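Local atomic coordinates of possible prolidase (PDB entry 2P9B), a protein that probably hydrolyses carbon–nitrogen bonds other than peptide bonds, as a member of the amidohydrolase family. Residues I36-D41 with K399-L404; Q153-R158 with H428-P433; I44-P49 with S54-Y59. All blocks are in the same frame, centred on the assembly; numbering follows the deposited sequence.

Contact 1. Residues I36-D41 with K399-L404; sequences IVVGAD and KSADLL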
loop_
_atom_site.group_PDB
_atom_site.type_symbol
_atom_site.label_atom_id
_atom_site.label_comp_id
_atom_site.label_asym_id
_atom_site.label_seq_id
_atom_site.Cartn_x
_atom_site.Cartn_y
_atom_site.Cartn_z
ATOM N N ILE A 36 8.593 -13.259 -20.550
ATOM C CA ILE A 36 8.454 -13.684 -19.169
ATOM C C ILE A 36 7.657 -14.975 -19.229
ATOM O O ILE A 36 6.533 -14.997 -19.732
ATOM C CB ILE A 36 7.685 -12.652 -18.318
ATOM C CG1 ILE A 36 8.454 -11.328 -18.272
ATOM C CG2 ILE A 36 7.497 -13.194 -16.905
ATOM C CD1 ILE A 36 7.766 -10.240 -17.461
ATOM N N VAL A 37 8.250 -16.052 -18.731
ATOM C CA VAL A 37 7.596 -17.348 -18.745
ATOM C C VAL A 37 7.064 -17.684 -17.358
ATOM O O VAL A 37 7.805 -17.651 -16.377
ATOM C CB VAL A 37 8.574 -18.449 -19.195
ATOM C CG1 VAL A 37 7.853 -19.789 -19.253
ATOM C CG2 VAL A 37 9.164 -18.086 -20.557
ATOM N N VAL A 38 5.780 -18.010 -17.290
ATOM C CA VAL A 38 5.140 -18.340 -16.021
ATOM C C VAL A 38 4.727 -19.809 -15.964
ATOM O O VAL A 38 4.069 -20.315 -16.873
ATOM C CB VAL A 38 3.897 -17.449 -15.792
ATOM C CG1 VAL A 38 3.231 -17.804 -14.473
ATOM C CG2 VAL A 38 4.307 -15.974 -15.803
ATOM N N GLY A 39 5.118 -20.484 -14.885
ATOM C CA GLY A 39 4.796 -21.893 -14.722
ATOM C C GLY A 39 3.399 -22.172 -14.198
ATOM O O GLY A 39 2.655 -21.251 -13.861
ATOM N N ALA A 40 3.046 -23.452 -14.123
ATOM C CA ALA A 40 1.731 -23.865 -13.647
ATOM C C ALA A 40 1.547 -23.557 -12.168
ATOM O O ALA A 40 0.421 -23.533 -11.670
ATOM C CB ALA A 40 1.522 -25.361 -13.902
ATOM N N ASP A 41 2.653 -23.324 -11.468
ATOM C CA ASP A 41 2.589 -23.001 -10.048
ATOM C C ASP A 41 2.385 -21.503 -9.820
ATOM O O ASP A 41 2.392 -21.038 -8.681
ATOM C CB ASP A 41 3.858 -23.472 -9.329
ATOM C CG ASP A 41 5.120 -22.835 -9.877
ATOM O OD1 ASP A 41 5.039 -22.075 -10.865
ATOM O OD2 ASP A 41 6.204 -23.107 -9.313
ATOM N N LYS A 399 9.798 -15.920 -8.144
ATOM C CA LYS A 399 8.787 -15.095 -7.499
ATOM C C LYS A 399 7.414 -15.248 -8.138
ATOM O O LYS A 399 7.285 -15.726 -9.264
ATOM C CB LYS A 399 9.199 -13.624 -7.522
ATOM C CG LYS A 399 10.400 -13.298 -6.652
ATOM C CD LYS A 399 10.471 -11.805 -6.373
ATOM C CE LYS A 399 11.755 -11.428 -5.652
ATOM N NZ LYS A 399 11.972 -12.240 -4.431
ATOM N N SER A 400 6.392 -14.843 -7.392
ATOM C CA SER A 400 5.006 -14.920 -7.850
ATOM C C SER A 400 4.834 -14.115 -9.132
ATOM O O SER A 400 5.377 -13.022 -9.265
ATOM C CB SER A 400 4.079 -14.366 -6.761
ATOM O OG SER A 400 2.720 -14.661 -7.032
ATOM N N ALA A 401 4.074 -14.652 -10.074
ATOM C CA ALA A 401 3.856 -13.954 -11.331
ATOM C C ALA A 401 2.823 -12.834 -11.182
ATOM O O ALA A 401 1.702 -12.942 -11.672
ATOM C CB ALA A 401 3.419 -14.942 -12.416
ATOM N N ASP A 402 3.213 -11.764 -10.493
ATOM C CA ASP A 402 2.344 -10.607 -10.305
ATOM C C ASP A 402 2.825 -9.604 -11.344
ATOM O O ASP A 402 3.808 -8.882 -11.121
ATOM C CB ASP A 402 2.508 -10.034 -8.890
ATOM C CG ASP A 402 1.885 -10.927 -7.815
ATOM O OD1 ASP A 402 0.735 -11.375 -8.009
ATOM O OD2 ASP A 402 2.540 -11.164 -6.776
ATOM N N LEU A 403 2.144 -9.570 -12.487
ATOM C CA LEU A 403 2.549 -8.693 -13.583
ATOM C C LEU A 403 1.536 -7.626 -13.934
ATOM O O LEU A 403 0.332 -7.864 -13.919
ATOM C CB LEU A 403 2.810 -9.519 -14.846
ATOM C CG LEU A 403 3.469 -10.895 -14.711
ATOM C CD1 LEU A 403 3.732 -11.467 -16.108
ATOM C CD2 LEU A 403 4.756 -10.794 -13.937
ATOM N N LEU A 404 2.038 -6.447 -14.269
ATOM C CA LEU A 404 1.172 -5.355 -14.669
ATOM C C LEU A 404 1.615 -4.957 -16.072
ATOM O O LEU A 404 2.744 -4.498 -16.276
ATOM C CB LEU A 404 1.306 -4.176 -13.704
ATOM C CG LEU A 404 0.626 -2.870 -14.131
ATOM C CD1 LEU A 404 -0.848 -3.109 -14.432
ATOM C CD2 LEU A 404 0.800 -1.836 -13.017
#
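In the small β domain that accompanies the amidohydrolase barrel, V38 and I36 of strand 34-38 reach across to A401 and L403, joining the N-terminal sheet to the sheet that holds strand 403-406. No hydrogen bond spans the gap, and the union is made by methyl groups. The branched end of V38 straddles the single methyl of A401: CG1 of V38 lies 3.5 Å from CB of A401, and CG2 of V38 is almost as near, at 3.7 Å. With CG1 anti to the backbone N (chi1 180°), CG2 is anti to the carbonyl carbon, and the fork of the two methyls opens onto the alanine. Only 6.5 Å separate the CA atoms of V38 and A401, a spacing suited to a side chain as short as alanine on one side. Two residues back, I36 uses its CG2 branch to meet CD1 of L403 at 4.2 Å, a looser approach; a long leucine spans what one methyl could not. V69 of strand 68-78 touches both I36 and L403 and so carries the apolar layer onward. The backbone at A401 bends in an inverse γ turn, with D402 N bonded to S400 O at 2.8 Å, just before the chain enters strand 403-406. D402, which ends the turn, accepts a bond from A426 N through its carboxylate. All four touching side chains are buried, as befits aliphatic residues between strand 34-38 and the turn at A401 and L403 beyond it. Distant parts of the chain meeting are typical of the composite β domain of amidohydrolases, built from both ends of the chain.

Contact 2. Residues Q153-R158 with H428-P433; sequences QILGPR and HPVWRP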
loop_
_atom_site.group_PDB
_atom_site.type_symbol
_atom_site.label_atom_id
_atom_site.label_comp_id
_atom_site.label_asym_id
_atom_site.label_seq_id
_atom_site.Cartn_x
_atom_site.Cartn_y
_atom_site.Cartn_z
ATOM N N GLN A 153 -9.824 -20.053 -4.105
ATOM C CA GLN A 153 -11.270 -20.084 -4.299
ATOM C C GLN A 153 -11.809 -18.816 -4.951
ATOM O O GLN A 153 -12.847 -18.841 -5.609
ATOM C CB GLN A 153 -11.973 -20.264 -2.957
ATOM C CG GLN A 153 -11.520 -21.467 -2.167
ATOM C CD GLN A 153 -12.071 -21.446 -0.757
ATOM O OE1 GLN A 153 -13.283 -21.382 -0.558
ATOM N NE2 GLN A 153 -11.182 -21.494 0.228
ATOM N N ILE A 154 -11.109 -17.705 -4.748
ATOM C CA ILE A 154 -11.527 -16.420 -5.296
ATOM C C ILE A 154 -10.340 -15.707 -5.937
ATOM O O ILE A 154 -9.222 -15.772 -5.423
ATOM C CB ILE A 154 -12.096 -15.506 -4.178
ATOM C CG1 ILE A 154 -13.324 -16.156 -3.535
ATOM C CG2 ILE A 154 -12.443 -14.134 -4.743
ATOM C CD1 ILE A 154 -14.477 -16.396 -4.488
ATOM N N LEU A 155 -10.584 -15.037 -7.063
ATOM C CA LEU A 155 -9.532 -14.292 -7.744
ATOM C C LEU A 155 -9.390 -12.972 -7.009
ATOM O O LEU A 155 -10.375 -12.271 -6.786
ATOM C CB LEU A 155 -9.915 -14.018 -9.204
ATOM C CG LEU A 155 -9.025 -13.031 -9.978
ATOM C CD1 LEU A 155 -7.639 -13.618 -10.167
ATOM C CD2 LEU A 155 -9.651 -12.722 -11.334
ATOM N N GLY A 156 -8.168 -12.633 -6.620
ATOM C CA GLY A 156 -7.974 -11.387 -5.915
ATOM C C GLY A 156 -6.519 -11.119 -5.614
ATOM O O GLY A 156 -5.657 -11.957 -5.883
ATOM N N PRO A 157 -6.213 -9.946 -5.049
ATOM C CA PRO A 157 -4.837 -9.582 -4.714
ATOM C C PRO A 157 -4.359 -10.298 -3.457
ATOM O O PRO A 157 -5.158 -10.864 -2.705
ATOM C CB PRO A 157 -4.933 -8.078 -4.500
ATOM C CG PRO A 157 -6.293 -7.941 -3.846
ATOM C CD PRO A 157 -7.148 -8.855 -4.709
ATOM N N ARG A 158 -3.049 -10.276 -3.247
ATOM C CA ARG A 158 -2.453 -10.863 -2.054
ATOM C C ARG A 158 -2.817 -9.849 -0.974
ATOM O O ARG A 158 -2.566 -8.655 -1.142
ATOM C CB ARG A 158 -0.936 -10.950 -2.230
ATOM C CG ARG A 158 -0.185 -11.433 -1.006
ATOM C CD ARG A 158 1.310 -11.544 -1.288
ATOM N NE ARG A 158 1.611 -12.541 -2.319
ATOM C CZ ARG A 158 1.777 -12.266 -3.609
ATOM N NH1 ARG A 158 1.678 -11.018 -4.051
ATOM N NH2 ARG A 158 2.054 -13.244 -4.462
ATOM N N HIS A 428 -2.474 -15.664 -12.444
ATOM C CA HIS A 428 -3.873 -15.640 -12.871
ATOM C C HIS A 428 -4.211 -14.360 -13.621
ATOM O O HIS A 428 -4.327 -13.298 -13.011
ATOM C CB HIS A 428 -4.802 -15.726 -11.657
ATOM C CG HIS A 428 -4.730 -17.021 -10.913
ATOM N ND1 HIS A 428 -5.316 -18.179 -11.375
ATOM C CD2 HIS A 428 -4.179 -17.332 -9.715
ATOM C CE1 HIS A 428 -5.134 -19.146 -10.494
ATOM N NE2 HIS A 428 -4.448 -18.658 -9.476
ATOM N N PRO A 429 -4.374 -14.434 -14.949
ATOM C CA PRO A 429 -4.712 -13.211 -15.680
ATOM C C PRO A 429 -6.107 -12.759 -15.256
ATOM O O PRO A 429 -6.991 -13.589 -15.021
ATOM C CB PRO A 429 -4.684 -13.659 -17.141
ATOM C CG PRO A 429 -3.707 -14.787 -17.134
ATOM C CD PRO A 429 -4.077 -15.537 -15.879
ATOM N N VAL A 430 -6.299 -11.452 -15.148
ATOM C CA VAL A 430 -7.596 -10.914 -14.764
ATOM C C VAL A 430 -8.328 -10.551 -16.052
ATOM O O VAL A 430 -8.046 -9.526 -16.664
ATOM C CB VAL A 430 -7.435 -9.655 -13.893
ATOM C CG1 VAL A 430 -8.802 -9.142 -13.464
ATOM C CG2 VAL A 430 -6.571 -9.973 -12.683
ATOM N N TRP A 431 -9.259 -11.404 -16.468
ATOM C CA TRP A 431 -10.000 -11.160 -17.705
ATOM C C TRP A 431 -11.165 -10.195 -17.503
ATOM O O TRP A 431 -12.333 -10.575 -17.611
ATOM C CB TRP A 431 -10.520 -12.480 -18.276
ATOM C CG TRP A 431 -9.446 -13.494 -18.549
ATOM C CD1 TRP A 431 -9.449 -14.804 -18.177
ATOM C CD2 TRP A 431 -8.231 -13.291 -19.290
ATOM N NE1 TRP A 431 -8.323 -15.436 -18.646
ATOM C CE2 TRP A 431 -7.566 -14.536 -19.343
ATOM C CE3 TRP A 431 -7.662 -12.189 -19.941
ATOM C CZ2 TRP A 431 -6.333 -14.700 -19.992
ATOM C CZ3 TRP A 431 -6.437 -12.353 -20.590
ATOM C CH2 TRP A 431 -5.796 -13.607 -20.622
ATOM N N ARG A 432 -10.833 -8.945 -17.199
ATOM C CA ARG A 432 -11.827 -7.891 -16.997
ATOM C C ARG A 432 -11.221 -6.620 -17.602
ATOM O O ARG A 432 -10.004 -6.453 -17.606
ATOM C CB ARG A 432 -12.103 -7.710 -15.501
ATOM C CG ARG A 432 -12.711 -8.932 -14.807
ATOM C CD ARG A 432 -14.236 -9.038 -14.976
ATOM N NE ARG A 432 -14.667 -9.183 -16.365
ATOM C CZ ARG A 432 -15.939 -9.293 -16.744
ATOM N NH1 ARG A 432 -16.909 -9.281 -15.838
ATOM N NH2 ARG A 432 -16.245 -9.395 -18.032
ATOM N N PRO A 433 -12.062 -5.704 -18.117
ATOM C CA PRO A 433 -11.601 -4.454 -18.738
ATOM C C PRO A 433 -10.789 -3.477 -17.895
ATOM O O PRO A 433 -9.863 -2.827 -18.392
ATOM C CB PRO A 433 -12.901 -3.823 -19.245
ATOM C CG PRO A 433 -13.918 -4.321 -18.272
ATOM C CD PRO A 433 -13.533 -5.776 -18.127
#
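L155 enters this contact with H428 and V430 from the loop that runs from helix 141-150 to strand 158-160. Its CB points toward the 428-433 segment but stands back from it, and CG, anti to the backbone N (chi1 169°), carries the side chain outward until the two methyls do the touching. CD1 of L155 meets CB of H428 at 3.8 Å. The meeting is with the aliphatic foot of the histidine: the two side chains run past each other in opposite directions, and the imidazole continues beyond, where H428 touches V11. The other tip, CD2 of L155, lies 4.3 Å from CG1 of V430. A leucine suits this place because its forked end can address two neighbours at once, although it remains largely open to solvent and also touches a neighbouring molecule in the crystal. V430, by contrast, is buried, and its side chain also packs on L125 of helix 113-126, the same leucine that P157 touches. A compact valine fits here: its side chain is wholly apolar, matching the leucine of the loop and the leucine of the helix, and it brings no polar group that burial would leave in need of a partner.

Past V430 the chain turns sharply. W431 is the centre of an inverse γ turn, closed by a weak bond from R432 N to V430 O at 2.9 Å. The contact thus joins an α-to-β loop of the barrel to the second strand of the hairpin formed by 422-425 and 428-429 and to the residues that follow it. Such loops lie at the N-terminal ends of the barrel strands, the end remote from the catalytic mouth in TIM-barrel enzymes.

Contact 3. Residues I44-P49 with S54-Y59; sequences IEQVAP and SIPAEY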
loop_
_atom_site.group_PDB
_atom_site.type_symbol
_atom_site.label_atom_id
_atom_site.label_comp_id
_atom_site.label_asym_id
_atom_site.label_seq_id
_atom_site.Cartn_x
_atom_site.Cartn_y
_atom_site.Cartn_z
ATOM N N ILE A 44 7.247 -17.181 -11.726
ATOM C CA ILE A 44 8.047 -16.836 -12.890
ATOM C C ILE A 44 9.149 -17.877 -13.063
ATOM O O ILE A 44 9.915 -18.128 -12.137
ATOM C CB ILE A 44 8.680 -15.449 -12.707
ATOM C CG1 ILE A 44 7.570 -14.400 -12.582
ATOM C CG2 ILE A 44 9.602 -15.133 -13.875
ATOM C CD1 ILE A 44 8.072 -13.016 -12.244
ATOM N N GLU A 45 9.219 -18.482 -14.246
ATOM C CA GLU A 45 10.231 -19.500 -14.526
ATOM C C GLU A 45 11.389 -18.953 -15.350
ATOM O O GLU A 45 12.517 -19.423 -15.230
ATOM C CB GLU A 45 9.621 -20.685 -15.277
ATOM C CG GLU A 45 8.431 -21.321 -14.597
ATOM C CD GLU A 45 7.988 -22.599 -15.283
ATOM O OE1 GLU A 45 7.860 -22.600 -16.527
ATOM O OE2 GLU A 45 7.759 -23.601 -14.573
ATOM N N GLN A 46 11.107 -17.974 -16.201
ATOM C CA GLN A 46 12.146 -17.382 -17.034
ATOM C C GLN A 46 11.879 -15.914 -17.314
ATOM O O GLN A 46 10.729 -15.497 -17.423
ATOM C CB GLN A 46 12.234 -18.084 -18.392
ATOM C CG GLN A 46 12.485 -19.577 -18.375
ATOM C CD GLN A 46 12.578 -20.140 -19.785
ATOM O OE1 GLN A 46 13.428 -19.725 -20.575
ATOM N NE2 GLN A 46 11.699 -21.079 -20.110
ATOM N N VAL A 47 12.957 -15.149 -17.433
ATOM C CA VAL A 47 12.901 -13.731 -17.778
ATOM C C VAL A 47 14.125 -13.536 -18.662
ATOM O O VAL A 47 15.241 -13.414 -18.164
ATOM C CB VAL A 47 13.024 -12.809 -16.551
ATOM C CG1 VAL A 47 13.002 -11.357 -17.003
ATOM C CG2 VAL A 47 11.889 -13.071 -15.578
ATOM N N ALA A 48 13.926 -13.525 -19.974
ATOM C CA ALA A 48 15.060 -13.390 -20.877
ATOM C C ALA A 48 14.675 -12.821 -22.235
ATOM O O ALA A 48 13.496 -12.758 -22.580
ATOM C CB ALA A 48 15.721 -14.754 -21.054
ATOM N N PRO A 49 15.674 -12.393 -23.026
ATOM C CA PRO A 49 15.410 -11.835 -24.355
ATOM C C PRO A 49 14.526 -12.805 -25.138
ATOM O O PRO A 49 14.773 -14.006 -25.154
ATOM C CB PRO A 49 16.808 -11.716 -24.958
ATOM C CG PRO A 49 17.645 -11.382 -23.757
ATOM C CD PRO A 49 17.115 -12.355 -22.717
ATOM N N SER A 54 12.536 -19.954 -26.091
ATOM C CA SER A 54 11.541 -20.783 -26.754
ATOM C C SER A 54 10.384 -21.011 -25.789
ATOM O O SER A 54 10.596 -21.195 -24.591
ATOM C CB SER A 54 12.147 -22.127 -27.161
ATOM O OG SER A 54 12.587 -22.853 -26.022
ATOM N N ILE A 55 9.163 -20.991 -26.313
ATOM C CA ILE A 55 7.978 -21.200 -25.489
ATOM C C ILE A 55 7.731 -22.693 -25.310
ATOM O O ILE A 55 7.512 -23.407 -26.286
ATOM C CB ILE A 55 6.722 -20.595 -26.144
ATOM C CG1 ILE A 55 7.025 -19.191 -26.676
ATOM C CG2 ILE A 55 5.580 -20.565 -25.134
ATOM C CD1 ILE A 55 7.442 -18.197 -25.618
ATOM N N PRO A 56 7.762 -23.184 -24.061
ATOM C CA PRO A 56 7.532 -24.609 -23.808
ATOM C C PRO A 56 6.209 -25.076 -24.399
ATOM O O PRO A 56 5.275 -24.286 -24.560
ATOM C CB PRO A 56 7.548 -24.694 -22.285
ATOM C CG PRO A 56 8.521 -23.622 -21.911
ATOM C CD PRO A 56 8.104 -22.481 -22.813
ATOM N N ALA A 57 6.132 -26.360 -24.727
ATOM C CA ALA A 57 4.917 -26.919 -25.303
ATOM C C ALA A 57 3.757 -26.801 -24.320
ATOM O O ALA A 57 3.953 -26.882 -23.107
ATOM C CB ALA A 57 5.140 -28.381 -25.675
ATOM N N GLU A 58 2.557 -26.597 -24.857
ATOM C CA GLU A 58 1.338 -26.480 -24.057
ATOM C C GLU A 58 1.173 -25.115 -23.387
ATOM O O GLU A 58 0.086 -24.777 -22.920
ATOM C CB GLU A 58 1.301 -27.581 -22.992
ATOM C CG GLU A 58 -0.053 -27.770 -22.325
ATOM C CD GLU A 58 -1.101 -28.332 -23.272
ATOM O OE1 GLU A 58 -0.855 -29.409 -23.859
ATOM O OE2 GLU A 58 -2.169 -27.702 -23.427
ATOM N N TYR A 59 2.245 -24.330 -23.341
ATOM C CA TYR A 59 2.186 -23.005 -22.726
ATOM C C TYR A 59 1.428 -22.012 -23.596
ATOM O O TYR A 59 1.626 -21.958 -24.808
ATOM C CB TYR A 59 3.598 -22.471 -22.480
ATOM C CG TYR A 59 4.246 -22.953 -21.204
ATOM C CD1 TYR A 59 4.252 -24.305 -20.861
ATOM C CD2 TYR A 59 4.896 -22.057 -20.355
ATOM C CE1 TYR A 59 4.894 -24.751 -19.705
ATOM C CE2 TYR A 59 5.540 -22.490 -19.201
ATOM C CZ TYR A 59 5.537 -23.839 -18.884
ATOM O OH TYR A 59 6.187 -24.273 -17.756
#
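The phenol OH of Y59 donates to OE1 of E45 at 2.7 Å, a short bond that ties a type II β turn, P56 to Y59, to the classic β bulge at the start of strand 44-49. In that bulge E45 and Q46 both face V37 of the neighbouring strand. OE1 of E45 is met on its syn side, with the hydroxyl 22° out of the carboxylate plane, and OE1 sits in the plane of the ring, at its edge. The two flat groups are turned by only 27°. A glutamate is long enough for this reach: CG is anti to the carbonyl carbon (chi1 -55°), and the chain beyond it runs extended to the tyrosine. An alanine here is likely to leave the Y59 hydroxyl without its acceptor and the ring freer to shift.

The turn braces the ring from its own side. P56 O accepts a bond from Y59 N, 3.3 Å long, closing the turn, whose corners are A57 and E58; E58 supplies the positive phi of the third position. V37 also touches the Y59 ring, placing it against strand 34-38. Beside the main bond, the amide end of Q46 makes a looser approach to the proline ring, NE2 lying 4.5 Å from CG of P56. P56 also covers one face of Y59, its CB standing 3.6 Å above the ring plane, toward the rim.

Contacts 1 and 3 share the N-terminal sheet, their centres about 10 Å apart. Strands 34-38 and 44-49 are neighbours there, probably bonded through V37 O to E45 N at 2.7 Å and V37 N to Q46 O at 2.9 Å; along the chain, contact 3 is nested inside the loop that contact 1 closes. Contact 2, with its centre about 13 Å from that of contact 1, is coupled to it by the salt bridge from R158 NH1 to D402 OD2 at 2.9 Å. Contacts 2 and 3 stay apart, with nearest atoms about 10 Å away. None of the three includes H77, H79 or D345, whose donor atoms may form a vacant metal site.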